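Local structure of RabGDI protein (Plasmodium falciparum 3D7, 3P1W) at residues Q325-I330 against V382-E387; G29-I34 against S431-T436; S123-H128 against I349-Q354; V119-Y124 against S367-V372; F95-G100 against S246-P251. The protein probably acts as a Rab GDP-dissociation inhibitor, holding prenylated Rab GTPases in their GDP-bound state and shuttling them between membranes and cytosol, as in other GDIs. All blocks are in the same frame, centred on the assembly; numbering follows the deposited sequence.

Contact 1: Q325-I330 against V382-E387; sequences QVIRCI and VSATVE
Ile327 and Ala384 face each other as a hydrogen-bonded antiparallel pair, and their side chains share one face of the sheet with Cys329 and Val382. The CG2 branch of Ile327 does the touching: it lies 3.9 Å from Ala384 CB and 4.1 Å from Val386 CG2. CG1 of Ile327 is anti to the backbone N (chi1 180°), and the rest of the chain leads off toward Pro391 and Ile392 of helix 391-394. The other face carries Val326, Arg328, Ser383 and Thr385. There the Arg328 aliphatic chain passes Ser383, CG to CB 4.0 Å, while Val326 CG2 sits 3.8 Å above the centre of the guanidinium plane of Arg328. Strands 320-333 and 378-385 are antiparallel neighbours in the large mixed sheet; within the contact, the directions of 325-330 and 382-385 differ by 169°, and paired bonds such as Ile327 N to Ala384 O (2.9 Å) fix the register. The polar ends on the Arg328 face turn to the loop after strand 427-429: Arg328 NH2 donates to the carbonyl oxygens of Tyr433 and Asp434, and Ser383 OG bonds with Ala435 O. At the far end, Val386 lays CG2 3.8 Å from Gln325 CB, while its N donates to Gln325 O almost straight, at 174°.

Contact 2: G29-I34 against S431-T436; sequences GLKECI and SSYDAT
Over one face of the Tyr433 ring stands the Lys31 ammonium, NZ 5.0 Å from the centroid and 18° off the normal, a cation-pi contact. The extended Lys31 chain runs past the ring, the two side chains sliding by in opposite directions, with Lys31 CG near the phenol oxygen and CE 3.8 Å from Tyr433 CE1. The OH of Tyr433 reaches the start of the helix, where Lys31 N donates to it at 2.9 Å and a nearly linear 176°. A water that donates to Glu32 OE1 lies 2.6 Å from Tyr433 OH, linking the two; Glu32 OE2 is hydrogen-bonded to Thr430 OG1. Gly29 is the N-cap residue of helix 30-41, which directly follows strand 20-26 in the dinucleotide-binding-like domain of the GDI fold; here the Tyr433 hydroxyl takes up a backbone N-H of the first turn, which has no carbonyl partner within the helix. Beyond the ring, Lys31 NZ donates to Ser431 O (2.8 Å) from above the carbonyl plane, and to a water that bridges to Ser432 O. Asp445 of helix 440-454 adds a salt bridge to NZ, probably balancing its charge. Further along the loop, Asp434 OD1 accepts from Thr436 N in an Asx turn and pairs with Lys94.

Contact 3: S123-H128 against I349-Q354; sequences SYVYQH and IIPQNQ
Tyr126 meets Ile350, at the end of strand 346-350, and Gln354, in the 3-10 segment after it. Over one face of its ring lies Ile350 CG2, 4.2 Å from the centroid in a CH-pi contact; at the edge, in the ring plane, sits Gln354 OE1, 3.4 Å from Tyr126 CD2. Chi1 of Tyr126 (-170°), with CG anti to the backbone N, carries CG toward 349-354, where Ile350 CG2 is 3.8 Å from it. Close by, Val125 and Pro351 cross at about a right angle, CG2 to CD 3.8 Å. This is the tight, buried part, held along the backbone by Ile349 N to Tyr124 O and by Tyr126 N to Ile349 O, both 3.0 Å.

Toward His128 and Gln354, both partly exposed, the packing gives way to polar links. The Gln354 chain is bent at chi2, bringing CD back, and OE1 accepts from His128 N at 2.9 Å, the donor lying 43° out of the carbonyl plane. A water joins Gln354 NE2 to His128 O. The parallel Val125-Ile349 bridge, in a sheet whose other pairings are antiparallel, makes that sheet mixed and joins strand 117-129 to its 346-350 side.

Contact 4: V119-Y124 against S367-V372; sequences VVEGSY and SFQHGV
Val119 O accepts a hydrogen bond from Gln369 NE2 at 3.0 Å, with the donor nearly along the C=O axis. The N-H points less directly, 144° at the hydrogen, yet the oxygen lies in the amide plane of Gln369. The same carbonyl is flanked by the imidazole of His370, whose CE1 approaches to 3.6 Å with Val119 O at the ring edge. His370 NE2 is hydrogen-bonded to Leu118 O, one residue earlier, so two consecutive side chains of the loop take two consecutive carbonyls of the strand. In Gln369, chi1 of 177° sets CG anti to the backbone N, starting the side chain toward the strand. The loop 367-372 links strands 361-367 and 378-385, neighbours in the mixed sheet, and here it meets strand 117-129 of the same sheet through side chains rather than by backbone pairing. Its own backbone is curled, with Gly371 N bonded to Phe368 O and Gly371 at positive phi. Beside the Val119 bond, Glu121 and Gln369 meet tip to tip, their carboxylate and amide planes 35° apart. Glu121 CG lies 3.7 Å from Gln369 OE1, a packing distance, and each polar end has another partner: Glu121 OE1 bonds with Asn344 N, and Gln369 OE1 with Ser345 OG. Ser345 OG also bonds with Glu121 N, which makes that hydroxyl a bridge between the strand and the loop. The His370 ring also meets Tyr250 edge-to-face.

Contact 5: F95-G100 against S246-P251; sequences FILVGG and SPFIYP
Aromatic contacts lead at Phe95 and Tyr250, an offset edge-to-face pair with centroids 5.3 Å apart and planes at 78°. The edge of Phe95 points at the face of Tyr250: Phe95 CE1 stands 3.8 Å above the Tyr250 ring plane, displaced toward the rim. Tyr250 keeps its hydroxyl for Asp90. A second ring, that of Phe248, takes Leu97 CD1 over one face in a CH-pi contact, 4.3 Å from the centroid.

Aliphatic contacts continue on both faces of the strand pair. Leu97 CD1 also lies against Pro247 CB, and on the Ile96 face Val98 CG2 meets Ile249 CG2 at 3.8 Å.

Backbone bonds form the third group. Ile96 and Ile249 form an antiparallel hydrogen-bonded pair with two bonds of 2.9 Å, and Val98 N reaches Pro247 O at 2.8 Å and 179°. Val98 already lies within the type I turn from Leu97 to Gly100, while on the other side Ser246 OG accepts from Phe248 N in an ST turn. Polar bonding between the segments is thus confined to main-chain atoms, and the side chains supply apolar and aromatic packing, consistent with a largely buried contact at the margin of the mixed sheet.

How the contacts relate
Contacts 1, 3, 4 and 5 all belong to the large mixed sheet, whereas contact 2 joins a helix to a loop. Backbone pairing dominates contacts 1 and 5 and starts contact 3, parallel there and antiparallel in the other two; contact 4 relies on one side-chain amide bond, with an imidazole edge beside it, and is less buried. Contact 2 is buried yet strongly polar, combining charge, water and an aromatic ring. Strand 117-129 serves contacts 3 and 4, which share Ser123 and Tyr124, and it also pairs with strand 248-251 of contact 5, where Val120 N meets Phe248 O. Contacts 1 and 2 touch directly through Arg328 and Ser383, linking sheet to loop.

Contact 1: Q325-I330 against V382-E387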
# COMPACT_ATOMS: atom_id res chain seq x y z
N GLN A 325 11.99 10.63 -3.45
CA GLN A 325 10.66 11.15 -3.83
C GLN A 325 9.86 10.04 -4.50
O GLN A 325 10.43 9.11 -5.06
CB GLN A 325 10.79 12.32 -4.82
CG GLN A 325 11.44 13.58 -4.27
CD GLN A 325 11.27 14.78 -5.17
OE1 GLN A 325 11.64 14.74 -6.33
NE2 GLN A 325 10.71 15.86 -4.62
N VAL A 326 8.54 10.19 -4.46
CA VAL A 326 7.60 9.31 -5.13
C VAL A 326 6.79 10.15 -6.13
O VAL A 326 6.48 11.31 -5.85
CB VAL A 326 6.69 8.57 -4.13
CG1 VAL A 326 5.91 9.57 -3.18
CG2 VAL A 326 5.69 7.68 -4.88
N ILE A 327 6.48 9.58 -7.32
CA ILE A 327 5.56 10.20 -8.26
C ILE A 327 4.36 9.29 -8.38
O ILE A 327 4.50 8.05 -8.42
CB ILE A 327 6.24 10.48 -9.64
CG1 ILE A 327 5.25 11.13 -10.60
CG2 ILE A 327 6.90 9.18 -10.22
CD1 ILE A 327 5.93 11.74 -11.89
N ARG A 328 3.18 9.90 -8.31
CA ARG A 328 1.93 9.24 -8.62
C ARG A 328 1.18 10.04 -9.65
O ARG A 328 1.06 11.25 -9.55
CB ARG A 328 1.03 9.06 -7.37
CG ARG A 328 1.66 8.23 -6.28
CD ARG A 328 0.71 7.86 -5.17
NE ARG A 328 1.44 7.09 -4.16
CZ ARG A 328 2.17 7.64 -3.17
NH1 ARG A 328 2.23 8.95 -3.01
NH2 ARG A 328 2.83 6.87 -2.33
N CYS A 329 0.70 9.33 -10.67
CA CYS A 329 -0.04 9.92 -11.76
C CYS A 329 -1.38 9.24 -11.83
O CYS A 329 -1.46 8.06 -12.17
CB CYS A 329 0.70 9.74 -13.10
SG CYS A 329 -0.14 10.68 -14.42
N ILE A 330 -2.42 9.99 -11.46
CA ILE A 330 -3.80 9.55 -11.58
C ILE A 330 -4.32 9.87 -12.97
O ILE A 330 -4.25 11.02 -13.41
CB ILE A 330 -4.67 10.24 -10.50
CG1 ILE A 330 -4.20 9.84 -9.10
CG2 ILE A 330 -6.18 9.94 -10.75
CD1 ILE A 330 -4.71 10.73 -7.93
N VAL A 382 -0.53 5.33 -11.61
CA VAL A 382 0.84 4.87 -11.81
C VAL A 382 1.69 5.44 -10.70
O VAL A 382 1.65 6.63 -10.48
CB VAL A 382 1.38 5.32 -13.17
CG1 VAL A 382 2.84 4.87 -13.34
CG2 VAL A 382 0.50 4.79 -14.34
N SER A 383 2.50 4.61 -10.03
CA SER A 383 3.34 5.07 -8.95
C SER A 383 4.75 4.53 -9.13
O SER A 383 4.94 3.36 -9.54
CB SER A 383 2.76 4.64 -7.59
OG SER A 383 2.55 3.23 -7.54
N ALA A 384 5.73 5.38 -8.84
CA ALA A 384 7.12 5.04 -8.97
C ALA A 384 7.97 5.77 -7.95
O ALA A 384 7.63 6.88 -7.53
CB ALA A 384 7.62 5.36 -10.41
N THR A 385 9.11 5.18 -7.61
CA THR A 385 10.15 5.89 -6.86
C THR A 385 10.98 6.67 -7.86
O THR A 385 11.39 6.13 -8.88
CB THR A 385 11.07 4.95 -6.07
OG1 THR A 385 10.27 4.09 -5.26
CG2 THR A 385 12.06 5.78 -5.15
N VAL A 386 11.20 7.96 -7.57
CA VAL A 386 11.90 8.82 -8.49
C VAL A 386 13.41 8.47 -8.46
O VAL A 386 14.04 8.49 -7.41
CB VAL A 386 11.71 10.29 -8.13
CG1 VAL A 386 12.60 11.15 -9.03
CG2 VAL A 386 10.21 10.70 -8.24
N GLU A 387 13.97 8.12 -9.61
CA GLU A 387 15.39 7.82 -9.74
C GLU A 387 16.19 8.81 -10.58
O GLU A 387 17.43 8.72 -10.60
CB GLU A 387 15.57 6.39 -10.34
CG GLU A 387 15.01 5.35 -9.42
CD GLU A 387 15.28 3.91 -9.80
OE1 GLU A 387 15.84 3.62 -10.89
OE2 GLU A 387 14.92 3.06 -8.95
O HOH W 1 13.96 9.02 -5.02

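Contact 2: G29-I34 against S431-T436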
# COMPACT_ATOMS: atom_id res chain seq x y z
N GLY A 29 -4.01 10.70 8.28
CA GLY A 29 -3.55 9.72 7.29
C GLY A 29 -3.94 8.36 7.81
O GLY A 29 -4.23 8.18 9.02
N LEU A 30 -3.97 7.39 6.91
CA LEU A 30 -4.39 6.04 7.21
C LEU A 30 -3.62 5.44 8.38
O LEU A 30 -4.23 4.90 9.31
CB LEU A 30 -4.27 5.15 5.95
CG LEU A 30 -5.26 5.48 4.84
CD1 LEU A 30 -4.94 4.62 3.60
CD2 LEU A 30 -6.71 5.27 5.31
N LYS A 31 -2.30 5.57 8.38
CA LYS A 31 -1.51 5.01 9.49
C LYS A 31 -1.92 5.60 10.86
O LYS A 31 -2.07 4.86 11.84
CB LYS A 31 -0.03 5.25 9.28
CG LYS A 31 0.63 4.47 8.11
CD LYS A 31 2.04 5.01 7.89
CE LYS A 31 2.77 4.35 6.78
NZ LYS A 31 4.20 4.76 6.73
N GLU A 32 -2.10 6.91 10.90
CA GLU A 32 -2.51 7.59 12.15
C GLU A 32 -3.88 7.10 12.64
O GLU A 32 -4.09 6.87 13.84
CB GLU A 32 -2.53 9.09 11.95
CG GLU A 32 -1.15 9.77 12.11
CD GLU A 32 -0.21 9.57 10.91
OE1 GLU A 32 -0.71 9.36 9.79
OE2 GLU A 32 1.03 9.63 11.10
N CYS A 33 -4.82 6.97 11.70
CA CYS A 33 -6.16 6.48 12.02
C CYS A 33 -6.14 5.05 12.56
O CYS A 33 -6.79 4.73 13.59
CB CYS A 33 -7.03 6.55 10.80
SG CYS A 33 -7.42 8.22 10.31
N ILE A 34 -5.38 4.18 11.90
CA ILE A 34 -5.24 2.77 12.32
C ILE A 34 -4.62 2.66 13.72
O ILE A 34 -5.14 1.92 14.60
CB ILE A 34 -4.42 1.94 11.27
CG1 ILE A 34 -5.18 1.90 9.94
CG2 ILE A 34 -4.13 0.56 11.80
CD1 ILE A 34 -4.33 1.50 8.69
N SER A 431 6.44 7.03 8.60
CA SER A 431 7.13 7.24 7.33
C SER A 431 6.15 7.67 6.23
O SER A 431 4.93 7.41 6.29
CB SER A 431 7.91 5.96 6.93
OG SER A 431 7.01 4.90 6.64
N SER A 432 6.66 8.31 5.20
CA SER A 432 5.83 8.68 4.08
C SER A 432 5.39 7.41 3.36
O SER A 432 6.10 6.41 3.41
CB SER A 432 6.60 9.55 3.11
OG SER A 432 7.18 10.65 3.78
N TYR A 433 4.22 7.46 2.72
CA TYR A 433 3.71 6.33 1.92
C TYR A 433 4.61 6.13 0.70
O TYR A 433 4.92 7.09 0.00
CB TYR A 433 2.24 6.52 1.50
CG TYR A 433 1.34 6.59 2.69
CD1 TYR A 433 0.83 5.45 3.29
CD2 TYR A 433 1.10 7.82 3.30
CE1 TYR A 433 0.08 5.54 4.44
CE2 TYR A 433 0.35 7.91 4.45
CZ TYR A 433 -0.16 6.77 5.01
OH TYR A 433 -0.88 6.87 6.17
N ASP A 434 5.02 4.88 0.49
CA ASP A 434 5.90 4.54 -0.66
C ASP A 434 5.11 4.21 -1.92
O ASP A 434 3.87 4.22 -1.94
CB ASP A 434 6.89 3.43 -0.24
CG ASP A 434 6.23 2.08 -0.07
OD1 ASP A 434 5.13 1.85 -0.63
OD2 ASP A 434 6.81 1.21 0.62
N ALA A 435 5.84 3.95 -3.01
CA ALA A 435 5.25 3.74 -4.30
C ALA A 435 4.45 2.44 -4.44
O ALA A 435 3.75 2.28 -5.43
CB ALA A 435 6.36 3.79 -5.41
N THR A 436 4.56 1.50 -3.50
CA THR A 436 3.92 0.18 -3.71
C THR A 436 2.39 0.34 -3.88
O THR A 436 1.79 1.23 -3.30
CB THR A 436 4.24 -0.81 -2.60
OG1 THR A 436 3.78 -0.32 -1.32
CG2 THR A 436 5.78 -1.05 -2.49
O HOH W 2 5.20 3.62 4.34
O HOH W 3 0.24 8.72 7.53

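Contact 3: S123-H128 against I349-Q354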
# COMPACT_ATOMS: atom_id res chain seq x y z
N SER A 123 -4.77 -9.52 -11.08
CA SER A 123 -3.39 -9.23 -10.71
C SER A 123 -2.53 -9.56 -11.92
O SER A 123 -2.63 -10.69 -12.44
CB SER A 123 -2.97 -10.14 -9.57
OG SER A 123 -3.96 -10.20 -8.55
N TYR A 124 -1.72 -8.60 -12.35
CA TYR A 124 -0.90 -8.69 -13.55
C TYR A 124 0.54 -8.37 -13.21
O TYR A 124 0.83 -7.60 -12.25
CB TYR A 124 -1.40 -7.74 -14.66
CG TYR A 124 -2.76 -8.15 -15.17
CD1 TYR A 124 -2.88 -8.90 -16.33
CD2 TYR A 124 -3.92 -7.86 -14.43
CE1 TYR A 124 -4.12 -9.33 -16.78
CE2 TYR A 124 -5.18 -8.31 -14.87
CZ TYR A 124 -5.27 -9.05 -16.03
OH TYR A 124 -6.50 -9.49 -16.49
N VAL A 125 1.44 -8.90 -14.04
CA VAL A 125 2.85 -8.60 -13.93
C VAL A 125 3.40 -8.29 -15.33
O VAL A 125 2.96 -8.87 -16.33
CB VAL A 125 3.61 -9.74 -13.25
CG1 VAL A 125 3.51 -11.07 -14.08
CG2 VAL A 125 5.07 -9.34 -12.95
N TYR A 126 4.37 -7.38 -15.39
CA TYR A 126 5.00 -6.99 -16.68
C TYR A 126 6.18 -7.91 -17.00
O TYR A 126 7.07 -8.10 -16.17
CB TYR A 126 5.47 -5.56 -16.52
CG TYR A 126 5.93 -4.83 -17.74
CD1 TYR A 126 5.21 -3.75 -18.22
CD2 TYR A 126 7.15 -5.11 -18.34
CE1 TYR A 126 5.66 -3.01 -19.28
CE2 TYR A 126 7.61 -4.37 -19.40
CZ TYR A 126 6.84 -3.32 -19.86
OH TYR A 126 7.26 -2.58 -20.92
N GLN A 127 6.15 -8.48 -18.20
CA GLN A 127 7.25 -9.24 -18.75
C GLN A 127 7.14 -9.04 -20.28
O GLN A 127 6.23 -9.56 -20.93
CB GLN A 127 7.17 -10.73 -18.38
CG GLN A 127 8.40 -11.52 -18.84
CD GLN A 127 8.15 -13.00 -19.10
OE1 GLN A 127 8.10 -13.44 -20.26
NE2 GLN A 127 8.00 -13.77 -18.03
N HIS A 128 8.04 -8.24 -20.83
CA HIS A 128 8.00 -7.93 -22.25
C HIS A 128 8.37 -9.18 -23.07
O HIS A 128 9.37 -9.85 -22.80
CB HIS A 128 8.96 -6.82 -22.57
CG HIS A 128 8.89 -6.35 -23.99
ND1 HIS A 128 10.01 -6.18 -24.77
CD2 HIS A 128 7.83 -6.02 -24.77
CE1 HIS A 128 9.64 -5.74 -25.97
NE2 HIS A 128 8.33 -5.62 -25.98
N ILE A 349 2.09 -5.04 -11.48
CA ILE A 349 3.39 -4.91 -10.88
C ILE A 349 4.43 -4.96 -12.00
O ILE A 349 4.48 -5.93 -12.78
CB ILE A 349 3.62 -6.01 -9.83
CG1 ILE A 349 2.64 -5.82 -8.67
CG2 ILE A 349 5.10 -6.02 -9.33
CD1 ILE A 349 2.57 -6.95 -7.65
N ILE A 350 5.26 -3.93 -12.06
CA ILE A 350 6.34 -3.87 -13.07
C ILE A 350 7.72 -4.06 -12.41
O ILE A 350 8.25 -3.12 -11.77
CB ILE A 350 6.31 -2.58 -13.87
CG1 ILE A 350 4.91 -2.29 -14.43
CG2 ILE A 350 7.43 -2.65 -15.00
CD1 ILE A 350 4.77 -0.93 -15.15
N PRO A 351 8.29 -5.27 -12.54
CA PRO A 351 9.58 -5.51 -11.90
C PRO A 351 10.65 -4.60 -12.48
O PRO A 351 10.68 -4.36 -13.69
CB PRO A 351 9.85 -6.99 -12.19
CG PRO A 351 8.51 -7.58 -12.42
CD PRO A 351 7.67 -6.52 -13.03
N GLN A 352 11.49 -4.06 -11.61
CA GLN A 352 12.46 -3.04 -11.98
C GLN A 352 13.37 -3.41 -13.17
O GLN A 352 13.69 -2.54 -14.00
CB GLN A 352 13.26 -2.65 -10.73
CG GLN A 352 14.12 -3.80 -10.16
CD GLN A 352 14.59 -3.53 -8.77
OE1 GLN A 352 15.78 -3.36 -8.55
NE2 GLN A 352 13.66 -3.44 -7.82
N ASN A 353 13.77 -4.69 -13.27
CA ASN A 353 14.67 -5.12 -14.35
C ASN A 353 14.02 -5.04 -15.73
O ASN A 353 14.73 -4.99 -16.76
CB ASN A 353 15.28 -6.52 -14.07
CG ASN A 353 14.24 -7.65 -14.04
OD1 ASN A 353 13.04 -7.43 -14.03
ND2 ASN A 353 14.74 -8.89 -14.02
N GLN A 354 12.69 -5.02 -15.76
CA GLN A 354 11.92 -4.82 -16.99
C GLN A 354 12.01 -3.42 -17.60
O GLN A 354 11.90 -3.24 -18.84
CB GLN A 354 10.46 -5.22 -16.78
CG GLN A 354 10.25 -6.72 -16.69
CD GLN A 354 10.42 -7.42 -18.03
OE1 GLN A 354 9.93 -6.96 -19.09
NE2 GLN A 354 11.08 -8.57 -17.98
O HOH W 4 11.12 -9.89 -20.51

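Contact 4: V119-Y124 against S367-V372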
# COMPACT_ATOMS: atom_id res chain seq x y z
N VAL A 119 -13.45 -7.50 -4.07
CA VAL A 119 -12.19 -8.06 -4.58
C VAL A 119 -11.71 -7.26 -5.77
O VAL A 119 -12.50 -6.77 -6.58
CB VAL A 119 -12.36 -9.58 -4.95
CG1 VAL A 119 -13.24 -9.75 -6.19
CG2 VAL A 119 -11.02 -10.24 -5.18
N VAL A 120 -10.39 -7.13 -5.86
CA VAL A 120 -9.76 -6.59 -7.02
C VAL A 120 -9.76 -7.67 -8.07
O VAL A 120 -9.38 -8.79 -7.81
CB VAL A 120 -8.32 -6.13 -6.69
CG1 VAL A 120 -7.55 -5.74 -7.95
CG2 VAL A 120 -8.39 -4.92 -5.71
N GLU A 121 -10.21 -7.33 -9.27
CA GLU A 121 -10.59 -8.37 -10.24
C GLU A 121 -9.42 -9.07 -10.90
O GLU A 121 -9.59 -10.19 -11.41
CB GLU A 121 -11.56 -7.82 -11.30
CG GLU A 121 -12.91 -7.47 -10.72
CD GLU A 121 -13.97 -7.18 -11.77
OE1 GLU A 121 -13.64 -6.92 -12.95
OE2 GLU A 121 -15.16 -7.19 -11.41
N GLY A 122 -8.24 -8.46 -10.90
CA GLY A 122 -7.09 -9.14 -11.44
C GLY A 122 -5.75 -8.63 -10.99
O GLY A 122 -5.61 -7.50 -10.56
N SER A 123 -4.77 -9.52 -11.08
CA SER A 123 -3.39 -9.23 -10.71
C SER A 123 -2.53 -9.56 -11.92
O SER A 123 -2.63 -10.69 -12.44
CB SER A 123 -2.97 -10.14 -9.57
OG SER A 123 -3.96 -10.20 -8.55
N TYR A 124 -1.72 -8.60 -12.35
CA TYR A 124 -0.90 -8.69 -13.55
C TYR A 124 0.54 -8.37 -13.21
O TYR A 124 0.83 -7.60 -12.25
CB TYR A 124 -1.40 -7.74 -14.66
CG TYR A 124 -2.76 -8.15 -15.17
CD1 TYR A 124 -2.88 -8.90 -16.33
CD2 TYR A 124 -3.92 -7.86 -14.43
CE1 TYR A 124 -4.12 -9.33 -16.78
CE2 TYR A 124 -5.18 -8.31 -14.87
CZ TYR A 124 -5.27 -9.05 -16.03
OH TYR A 124 -6.50 -9.49 -16.49
N SER A 367 -12.67 1.68 -10.61
CA SER A 367 -13.74 2.19 -11.46
C SER A 367 -15.06 2.25 -10.70
O SER A 367 -15.07 2.27 -9.47
CB SER A 367 -13.85 1.29 -12.71
OG SER A 367 -14.26 -0.02 -12.35
N PHE A 368 -16.16 2.28 -11.45
CA PHE A 368 -17.49 2.23 -10.88
C PHE A 368 -17.71 0.99 -10.00
O PHE A 368 -18.48 1.05 -9.03
CB PHE A 368 -18.53 2.26 -11.99
CG PHE A 368 -19.95 2.17 -11.50
CD1 PHE A 368 -20.54 3.25 -10.85
CD2 PHE A 368 -20.69 1.01 -11.70
CE1 PHE A 368 -21.85 3.18 -10.40
CE2 PHE A 368 -22.01 0.93 -11.24
CZ PHE A 368 -22.59 2.01 -10.60
N GLN A 369 -17.03 -0.11 -10.30
CA GLN A 369 -17.12 -1.32 -9.46
C GLN A 369 -16.91 -1.01 -7.98
O GLN A 369 -17.68 -1.47 -7.13
CB GLN A 369 -16.13 -2.40 -9.93
CG GLN A 369 -16.11 -3.67 -9.07
CD GLN A 369 -14.75 -4.35 -8.99
OE1 GLN A 369 -13.82 -4.02 -9.73
NE2 GLN A 369 -14.63 -5.32 -8.07
N HIS A 370 -15.87 -0.24 -7.67
CA HIS A 370 -15.57 0.15 -6.28
C HIS A 370 -16.15 1.52 -5.87
O HIS A 370 -15.74 2.09 -4.86
CB HIS A 370 -14.05 0.14 -6.03
CG HIS A 370 -13.48 -1.23 -5.86
ND1 HIS A 370 -13.03 -1.99 -6.92
CD2 HIS A 370 -13.31 -1.99 -4.75
CE1 HIS A 370 -12.60 -3.15 -6.47
NE2 HIS A 370 -12.76 -3.19 -5.16
N GLY A 371 -17.08 2.05 -6.65
CA GLY A 371 -17.73 3.32 -6.33
C GLY A 371 -16.82 4.53 -6.31
O GLY A 371 -17.05 5.48 -5.53
N VAL A 372 -15.78 4.51 -7.14
CA VAL A 372 -14.79 5.59 -7.10
C VAL A 372 -14.81 6.49 -8.35
O VAL A 372 -14.26 7.58 -8.31
CB VAL A 372 -13.37 5.03 -6.81
CG1 VAL A 372 -13.30 4.44 -5.40
CG2 VAL A 372 -12.95 4.03 -7.82

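Contact 5: F95-G100 against S246-P251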
# COMPACT_ATOMS: atom_id res chain seq x y z
N PHE A 95 -4.07 -1.34 -2.59
CA PHE A 95 -4.88 -2.53 -2.33
C PHE A 95 -4.37 -3.35 -1.13
O PHE A 95 -3.23 -3.25 -0.70
CB PHE A 95 -4.93 -3.41 -3.57
CG PHE A 95 -5.51 -2.76 -4.79
CD1 PHE A 95 -6.53 -1.84 -4.72
CD2 PHE A 95 -5.07 -3.15 -6.04
CE1 PHE A 95 -7.08 -1.30 -5.87
CE2 PHE A 95 -5.62 -2.59 -7.18
CZ PHE A 95 -6.63 -1.68 -7.09
N ILE A 96 -5.26 -4.18 -0.57
CA ILE A 96 -5.00 -4.85 0.71
C ILE A 96 -5.02 -6.36 0.53
O ILE A 96 -5.99 -6.92 0.01
CB ILE A 96 -6.08 -4.37 1.69
CG1 ILE A 96 -5.91 -2.87 1.95
CG2 ILE A 96 -6.06 -5.17 3.01
CD1 ILE A 96 -7.18 -2.19 2.42
N LEU A 97 -3.94 -7.02 0.94
CA LEU A 97 -3.84 -8.47 0.83
C LEU A 97 -4.80 -9.14 1.83
O LEU A 97 -4.76 -8.84 3.04
CB LEU A 97 -2.39 -8.91 1.08
CG LEU A 97 -2.03 -10.38 0.81
CD1 LEU A 97 -2.11 -10.77 -0.68
CD2 LEU A 97 -0.64 -10.72 1.36
N VAL A 98 -5.68 -10.00 1.32
CA VAL A 98 -6.69 -10.68 2.15
C VAL A 98 -6.08 -11.32 3.40
O VAL A 98 -6.63 -11.19 4.48
CB VAL A 98 -7.48 -11.71 1.34
CG1 VAL A 98 -8.38 -12.60 2.28
CG2 VAL A 98 -8.31 -11.01 0.31
N GLY A 99 -4.92 -11.94 3.25
CA GLY A 99 -4.26 -12.62 4.38
C GLY A 99 -3.24 -11.80 5.15
O GLY A 99 -2.56 -12.32 6.04
N GLY A 100 -3.12 -10.51 4.82
CA GLY A 100 -2.15 -9.66 5.49
C GLY A 100 -2.65 -9.16 6.83
O GLY A 100 -3.77 -9.44 7.25
N SER A 246 -8.59 -12.53 -7.18
CA SER A 246 -7.23 -12.14 -6.79
C SER A 246 -7.13 -12.22 -5.27
O SER A 246 -8.15 -12.40 -4.59
CB SER A 246 -6.94 -10.71 -7.27
OG SER A 246 -7.46 -9.73 -6.38
N PRO A 247 -5.91 -12.09 -4.71
CA PRO A 247 -5.79 -12.08 -3.25
C PRO A 247 -5.90 -10.68 -2.63
O PRO A 247 -5.57 -10.50 -1.47
CB PRO A 247 -4.39 -12.66 -3.02
CG PRO A 247 -3.62 -12.25 -4.21
CD PRO A 247 -4.60 -12.12 -5.37
N PHE A 248 -6.38 -9.70 -3.39
CA PHE A 248 -6.47 -8.31 -2.92
C PHE A 248 -7.90 -7.81 -2.86
O PHE A 248 -8.72 -8.15 -3.73
CB PHE A 248 -5.65 -7.36 -3.81
CG PHE A 248 -4.20 -7.70 -3.87
CD1 PHE A 248 -3.33 -7.27 -2.88
CD2 PHE A 248 -3.71 -8.48 -4.90
CE1 PHE A 248 -1.98 -7.63 -2.93
CE2 PHE A 248 -2.36 -8.83 -4.96
CZ PHE A 248 -1.50 -8.40 -3.98
N ILE A 249 -8.16 -6.97 -1.86
CA ILE A 249 -9.43 -6.27 -1.70
C ILE A 249 -9.23 -4.78 -1.55
O ILE A 249 -8.12 -4.30 -1.25
CB ILE A 249 -10.26 -6.80 -0.50
CG1 ILE A 249 -9.47 -6.70 0.82
CG2 ILE A 249 -10.70 -8.23 -0.79
CD1 ILE A 249 -10.28 -7.17 2.07
N TYR A 250 -10.34 -4.05 -1.73
CA TYR A 250 -10.36 -2.61 -1.66
C TYR A 250 -11.79 -2.22 -1.28
O TYR A 250 -12.74 -2.89 -1.71
CB TYR A 250 -9.98 -2.04 -3.02
CG TYR A 250 -9.79 -0.54 -3.18
CD1 TYR A 250 -8.70 0.12 -2.62
CD2 TYR A 250 -10.63 0.19 -4.00
CE1 TYR A 250 -8.52 1.47 -2.84
CE2 TYR A 250 -10.45 1.53 -4.22
CZ TYR A 250 -9.41 2.16 -3.64
OH TYR A 250 -9.27 3.52 -3.91
N PRO A 251 -11.95 -1.21 -0.43
CA PRO A 251 -13.30 -0.91 0.03
C PRO A 251 -14.13 -0.21 -1.01
O PRO A 251 -13.61 0.56 -1.80
CB PRO A 251 -13.09 0.04 1.21
CG PRO A 251 -11.65 0.10 1.47
CD PRO A 251 -10.93 -0.42 0.26